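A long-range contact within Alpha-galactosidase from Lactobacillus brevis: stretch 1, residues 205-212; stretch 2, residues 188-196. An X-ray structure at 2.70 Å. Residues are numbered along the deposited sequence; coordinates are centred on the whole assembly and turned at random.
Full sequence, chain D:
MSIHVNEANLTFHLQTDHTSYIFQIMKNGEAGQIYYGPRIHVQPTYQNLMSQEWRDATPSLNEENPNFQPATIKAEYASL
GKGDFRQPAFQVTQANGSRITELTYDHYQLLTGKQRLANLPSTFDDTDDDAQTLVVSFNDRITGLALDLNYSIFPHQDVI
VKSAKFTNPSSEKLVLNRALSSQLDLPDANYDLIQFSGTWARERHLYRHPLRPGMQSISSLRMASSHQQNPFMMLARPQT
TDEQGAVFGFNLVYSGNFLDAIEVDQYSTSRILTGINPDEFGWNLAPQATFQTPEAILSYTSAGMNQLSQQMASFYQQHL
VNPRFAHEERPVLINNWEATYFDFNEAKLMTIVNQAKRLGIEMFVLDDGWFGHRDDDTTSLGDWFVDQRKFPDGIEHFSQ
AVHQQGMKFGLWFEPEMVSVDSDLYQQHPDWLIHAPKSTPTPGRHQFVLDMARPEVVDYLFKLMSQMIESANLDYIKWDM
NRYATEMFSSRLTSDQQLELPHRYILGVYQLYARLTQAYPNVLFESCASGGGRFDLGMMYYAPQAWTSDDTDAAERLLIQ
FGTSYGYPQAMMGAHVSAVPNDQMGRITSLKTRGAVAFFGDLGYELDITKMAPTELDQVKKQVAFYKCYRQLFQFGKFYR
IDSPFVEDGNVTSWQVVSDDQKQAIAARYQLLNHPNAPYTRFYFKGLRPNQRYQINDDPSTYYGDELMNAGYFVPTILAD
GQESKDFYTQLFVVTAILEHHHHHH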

# COMPACT_ATOMS: atom_id res chain seq x y z
N HIS D 205 -7.40 -3.45 20.09
CA HIS D 205 -6.32 -3.39 19.09
C HIS D 205 -6.61 -2.23 18.13
O HIS D 205 -7.77 -1.95 17.81
CB HIS D 205 -6.21 -4.71 18.30
CG HIS D 205 -5.73 -5.86 19.12
ND1 HIS D 205 -5.04 -6.93 18.58
CD2 HIS D 205 -5.83 -6.12 20.45
CE1 HIS D 205 -4.74 -7.79 19.54
NE2 HIS D 205 -5.21 -7.32 20.68
N LEU D 206 -5.55 -1.57 17.65
CA LEU D 206 -5.68 -0.40 16.78
C LEU D 206 -5.86 -0.78 15.29
O LEU D 206 -5.17 -1.65 14.77
CB LEU D 206 -4.46 0.49 16.96
CG LEU D 206 -4.42 1.87 16.31
CD1 LEU D 206 -3.48 2.72 17.11
CD2 LEU D 206 -4.00 1.84 14.83
N TYR D 207 -6.82 -0.15 14.63
CA TYR D 207 -7.04 -0.38 13.20
C TYR D 207 -7.02 0.97 12.51
O TYR D 207 -7.54 1.95 13.04
CB TYR D 207 -8.36 -1.10 12.93
CG TYR D 207 -8.36 -2.52 13.38
CD1 TYR D 207 -7.94 -3.54 12.52
CD2 TYR D 207 -8.75 -2.86 14.67
CE1 TYR D 207 -7.92 -4.87 12.94
CE2 TYR D 207 -8.73 -4.20 15.09
CZ TYR D 207 -8.32 -5.19 14.22
OH TYR D 207 -8.29 -6.51 14.63
N ARG D 208 -6.39 1.04 11.35
CA ARG D 208 -6.14 2.33 10.73
C ARG D 208 -6.48 2.24 9.25
O ARG D 208 -5.81 1.54 8.51
CB ARG D 208 -4.69 2.78 10.97
CG ARG D 208 -4.28 4.01 10.15
CD ARG D 208 -3.05 4.74 10.69
NE ARG D 208 -2.89 6.04 10.03
CZ ARG D 208 -2.07 7.00 10.44
NH1 ARG D 208 -1.31 6.85 11.51
NH2 ARG D 208 -2.02 8.13 9.79
N HIS D 209 -7.54 2.92 8.83
CA HIS D 209 -8.04 2.82 7.45
C HIS D 209 -8.37 4.20 6.86
O HIS D 209 -8.88 5.10 7.54
CB HIS D 209 -9.24 1.86 7.36
CG HIS D 209 -8.89 0.43 7.61
ND1 HIS D 209 -8.83 -0.11 8.88
CD2 HIS D 209 -8.55 -0.57 6.76
CE1 HIS D 209 -8.46 -1.38 8.80
NE2 HIS D 209 -8.29 -1.68 7.53
N PRO D 210 -8.08 4.38 5.58
CA PRO D 210 -8.43 5.63 4.90
C PRO D 210 -9.95 5.74 4.79
O PRO D 210 -10.59 4.72 4.59
CB PRO D 210 -7.83 5.45 3.50
CG PRO D 210 -6.87 4.34 3.60
CD PRO D 210 -7.41 3.43 4.68
N LEU D 211 -10.51 6.94 4.93
CA LEU D 211 -11.94 7.15 4.73
C LEU D 211 -12.29 6.78 3.31
O LEU D 211 -11.42 6.75 2.43
CB LEU D 211 -12.29 8.61 4.98
CG LEU D 211 -12.83 9.05 6.35
CD1 LEU D 211 -12.73 7.97 7.41
CD2 LEU D 211 -12.12 10.30 6.80
N ARG D 212 -13.57 6.48 3.08
CA ARG D 212 -14.09 6.27 1.73
C ARG D 212 -15.51 6.83 1.60
O ARG D 212 -16.14 7.19 2.59
CB ARG D 212 -14.04 4.79 1.33
CG ARG D 212 -14.37 3.81 2.47
CD ARG D 212 -15.20 2.60 1.98
NE ARG D 212 -16.22 2.31 2.97
CZ ARG D 212 -17.49 2.62 2.80
NH1 ARG D 212 -17.87 3.16 1.67
NH2 ARG D 212 -18.39 2.37 3.74
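Stretch 2 (188-196) DANYDLIQF

Stretch 2 approaches as a loop, residues 188-191, and then becomes a strand that begins at Asp192, continues beyond Phe196 and runs antiparallel to strand 205-210. The angle between their N-to-C directions is 161° and the axes come within 4.2 Å at their closest, near enough for the two to be neighbours in one sheet. The register is simple: in each bridged pair the two residue numbers sum to 402, so Leu206 faces Phe196 and Pro210 faces Asp192, and side chains alternate between the two faces of the sheet.

At His205 the side chain points away, and the backbone makes the contact: its O receives a CA-H...O contact from Phe196 CA at 3.4 Å. Leu206 and Phe196 form a non-hydrogen-bonded pair, CA to CA 4.8 Å. Leu206 is t at chi1 and chi2, which places its CD1 3.5 Å from Phe196 CE1 while its CG lies 3.7 Å from Ile194 CG2, so one leucine packs against two residues of the partner strand on the same face.

Tyr207 turns to the other face and pairs with Gln195 through both backbone bonds, Tyr207 N to Gln195 O at 3.1 Å and Gln195 N to Tyr207 O at 3.0 Å. Beside them, Tyr207 CB rests 3.7 Å from Gln195 CG.

Arg208 sits opposite Ile194, CA to CA 4.5 Å, but its extended side chain reaches diagonally to Asp192. Arg208 NE donates to Asp192 OD2 at 2.7 Å in a salt bridge; a weak hydrogen bond links Arg208 NH2 to Asp192 OD2 at 3.2 Å. Because the carboxylate oxygen lies near the guanidinium plane, it meets the N-H edge, leaving one face of the group to be covered by Ile194 CD1. The rule is charge at the edge and hydrocarbon over the face.

His209 repeats the hydrogen-bonded pairing with Leu193: His209 N to Leu193 O at 3.0 Å, and Leu193 N to His209 O at a short 2.6 Å. Pro210 has no amide hydrogen to give, yet it occupies a non-hydrogen-bonded position, where the ladder asks for none from it. Here the strands draw in to 4.0 Å between Pro210 CA and Asp192 CA.

Past the strand, Leu211 adds one more backbone bond: Leu211 N donates to Tyr191 O at 3.0 Å. Leu211 is buried, its CA-to-CB bond sideways, and has the largest area covered by the other stretch: Leu211 CD2 is 3.7 Å from Tyr191 CB and Leu211 CD1 is 3.7 Å from Leu193 CB. Arg212 points away and makes no contact, which closes the interface.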

# COMPACT_ATOMS: atom_id res chain seq x y z
N ASP D 188 -12.81 18.33 3.81
CA ASP D 188 -12.28 17.24 2.97
C ASP D 188 -12.28 15.87 3.66
O ASP D 188 -12.68 15.74 4.81
CB ASP D 188 -10.86 17.56 2.47
CG ASP D 188 -9.81 17.45 3.58
OD1 ASP D 188 -9.41 16.30 3.93
OD2 ASP D 188 -9.36 18.51 4.07
N ALA D 189 -11.80 14.85 2.97
CA ALA D 189 -11.86 13.50 3.52
C ALA D 189 -10.53 12.78 3.37
O ALA D 189 -10.48 11.54 3.29
CB ALA D 189 -12.96 12.70 2.87
N ASN D 190 -9.45 13.55 3.33
CA ASN D 190 -8.14 12.94 3.32
C ASN D 190 -7.69 12.59 4.74
O ASN D 190 -6.68 13.11 5.22
CB ASN D 190 -7.09 13.84 2.63
CG ASN D 190 -7.55 14.38 1.26
OD1 ASN D 190 -7.22 15.52 0.88
ND2 ASN D 190 -8.32 13.57 0.52
N TYR D 191 -8.44 11.72 5.42
CA TYR D 191 -8.00 11.23 6.74
C TYR D 191 -8.01 9.70 6.81
O TYR D 191 -8.65 9.04 5.99
CB TYR D 191 -8.88 11.78 7.87
CG TYR D 191 -8.86 13.28 8.03
CD1 TYR D 191 -7.90 13.89 8.82
CD2 TYR D 191 -9.80 14.08 7.41
CE1 TYR D 191 -7.87 15.26 8.98
CE2 TYR D 191 -9.78 15.45 7.57
CZ TYR D 191 -8.81 16.03 8.35
OH TYR D 191 -8.78 17.40 8.50
N ASP D 192 -7.30 9.15 7.79
CA ASP D 192 -7.43 7.73 8.11
C ASP D 192 -8.29 7.74 9.34
O ASP D 192 -8.09 8.60 10.20
CB ASP D 192 -6.09 7.07 8.51
CG ASP D 192 -5.11 6.90 7.35
OD1 ASP D 192 -5.54 6.90 6.18
OD2 ASP D 192 -3.90 6.75 7.63
N LEU D 193 -9.22 6.80 9.42
CA LEU D 193 -10.01 6.57 10.63
C LEU D 193 -9.26 5.56 11.47
O LEU D 193 -8.93 4.48 10.98
CB LEU D 193 -11.39 6.01 10.28
CG LEU D 193 -12.20 5.31 11.38
CD1 LEU D 193 -12.44 6.25 12.53
CD2 LEU D 193 -13.49 4.84 10.80
N ILE D 194 -9.01 5.91 12.72
CA ILE D 194 -8.31 5.04 13.64
C ILE D 194 -9.28 4.64 14.74
O ILE D 194 -9.83 5.50 15.45
CB ILE D 194 -7.10 5.76 14.24
CG1 ILE D 194 -6.17 6.22 13.12
CG2 ILE D 194 -6.35 4.86 15.21
CD1 ILE D 194 -4.98 7.07 13.59
N GLN D 195 -9.51 3.34 14.89
CA GLN D 195 -10.52 2.82 15.81
C GLN D 195 -9.84 1.82 16.72
O GLN D 195 -8.67 1.50 16.54
CB GLN D 195 -11.64 2.13 15.05
CG GLN D 195 -11.11 1.06 14.14
CD GLN D 195 -12.17 0.50 13.23
OE1 GLN D 195 -12.49 1.08 12.20
NE2 GLN D 195 -12.69 -0.66 13.60
N PHE D 196 -10.59 1.34 17.70
CA PHE D 196 -10.05 0.40 18.65
C PHE D 196 -11.03 -0.74 18.87
O PHE D 196 -11.95 -0.66 19.66
CB PHE D 196 -9.59 1.12 19.91
CG PHE D 196 -8.47 2.07 19.65
CD1 PHE D 196 -7.15 1.65 19.72
CD2 PHE D 196 -8.74 3.37 19.25
CE1 PHE D 196 -6.11 2.52 19.44
CE2 PHE D 196 -7.72 4.24 18.96
CZ PHE D 196 -6.40 3.82 19.06